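Local coordinates for protein glyoxalase-related enzyme (Fulvimarina pelagi, PDB 3BQX) that is of unknown function but belongs to the vicinal oxygen chelate superfamily and is related to glyoxalases, at residues 50-53 with 54-57. Numbering follows the deposited sequence.
Sequences TWLV and QNLQ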
# COMPACT_ATOMS: atom_id res chain seq x y z
N THR A 50 10.13 3.89 -1.67
CA THR A 50 9.94 5.33 -1.44
C THR A 50 10.75 5.96 -2.58
O THR A 50 11.98 5.91 -2.59
CB THR A 50 10.46 5.78 -0.06
OG1 THR A 50 11.85 5.45 0.08
CG2 THR A 50 9.67 5.09 1.03
N TRP A 51 10.03 6.52 -3.54
CA TRP A 51 10.60 7.10 -4.76
C TRP A 51 10.36 8.60 -4.82
O TRP A 51 9.26 9.06 -4.50
CB TRP A 51 9.88 6.42 -5.93
CG TRP A 51 10.56 6.42 -7.25
CD1 TRP A 51 11.84 6.82 -7.53
CD2 TRP A 51 10.03 5.90 -8.47
NE1 TRP A 51 12.13 6.57 -8.85
CE2 TRP A 51 11.04 6.00 -9.45
CE3 TRP A 51 8.79 5.34 -8.83
CZ2 TRP A 51 10.85 5.57 -10.76
CZ3 TRP A 51 8.61 4.91 -10.14
CH2 TRP A 51 9.64 5.03 -11.09
N LEU A 52 11.36 9.37 -5.23
CA LEU A 52 11.17 10.82 -5.34
C LEU A 52 9.96 11.04 -6.25
O LEU A 52 9.87 10.44 -7.32
CB LEU A 52 12.41 11.49 -5.95
CG LEU A 52 13.64 11.52 -5.04
CD1 LEU A 52 14.80 12.16 -5.78
CD2 LEU A 52 13.32 12.30 -3.77
N VAL A 53 9.05 11.92 -5.82
CA VAL A 53 7.83 12.19 -6.57
C VAL A 53 8.03 12.53 -8.05
O VAL A 53 7.27 12.05 -8.89
CB VAL A 53 7.02 13.33 -5.92
CG1 VAL A 53 5.66 13.44 -6.59
CG2 VAL A 53 6.87 13.08 -4.44
N GLN A 54 9.03 13.34 -8.37
CA GLN A 54 9.27 13.71 -9.76
C GLN A 54 9.45 12.46 -10.63
O GLN A 54 8.93 12.38 -11.74
CB GLN A 54 10.53 14.57 -9.91
CG GLN A 54 10.72 15.68 -8.89
CD GLN A 54 11.51 15.22 -7.68
OE1 GLN A 54 10.97 14.63 -6.76
NE2 GLN A 54 12.82 15.49 -7.69
N ASN A 55 10.20 11.50 -10.11
CA ASN A 55 10.47 10.26 -10.82
C ASN A 55 9.23 9.38 -10.94
O ASN A 55 9.00 8.76 -11.98
CB ASN A 55 11.60 9.50 -10.11
CG ASN A 55 12.93 10.23 -10.19
OD1 ASN A 55 13.56 10.29 -11.25
ND2 ASN A 55 13.36 10.81 -9.08
N LEU A 56 8.43 9.32 -9.88
CA LEU A 56 7.21 8.53 -9.92
C LEU A 56 6.28 9.12 -10.98
O LEU A 56 5.74 8.40 -11.81
CB LEU A 56 6.52 8.54 -8.56
CG LEU A 56 5.10 7.97 -8.51
CD1 LEU A 56 5.07 6.52 -8.99
CD2 LEU A 56 4.59 8.06 -7.08
N GLN A 57 6.11 10.44 -10.93
CA GLN A 57 5.24 11.14 -11.87
C GLN A 57 5.70 10.91 -13.30
O GLN A 57 4.88 10.72 -14.21
CB GLN A 57 5.25 12.64 -11.56
CG GLN A 57 4.33 13.47 -12.43
CD GLN A 57 4.35 14.93 -12.05
OE1 GLN A 57 5.35 15.62 -12.25
NE2 GLN A 57 3.24 15.42 -11.50
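Trp51 lays one face of its indole against the first turn of helix 53-60, over Asn55 and Leu56, where strand 47-52 of a βαβββ module of the vicinal oxygen chelate fold runs directly into that helix. The contact is local, a strand-to-helix junction with Leu52 at the N-cap position. The ring packs on the helix through two neighbours. CA of Leu56 makes a CH-pi contact with the six-membered ring of Trp51, 4.0 Å from its centroid and 24° off the normal, while CB of Asn55 sits over the same face near the rim, 3.2 Å from Trp51 NE1. With CG anti to the backbone N (chi1 -158°), the indole of Trp51 is turned toward the helix and meets both atoms with its face; its CE3 also approaches CD1 of Leu56 at 3.9 Å. The indole N-H is spent on Glu37, which ties the ring to the loop before strand 38-42.

Backbone bonds wind the first turn. Leu52 O accepts a hydrogen bond from Leu56 N (3.1 Å) and a weak one from Asn55 N. Next along the helix, Gln57 N donates to Val53 O (2.8 Å).

Around the cap, the side chains of Leu52 and Asn55 run side by side in the same direction, with Asn55 ND2 3.3 Å from Leu52 CB. The amide of Asn55, its plane 9° from that of the indole, is displaced past the NE1 edge, so CB is the part that touches the face. Val53 and Leu56 also pack on Ser70 of the second subunit, so the junction borders the dimer interface. Gln54 bends back at chi2, which carries its OE1 to 3.5 Å from Leu52 CB.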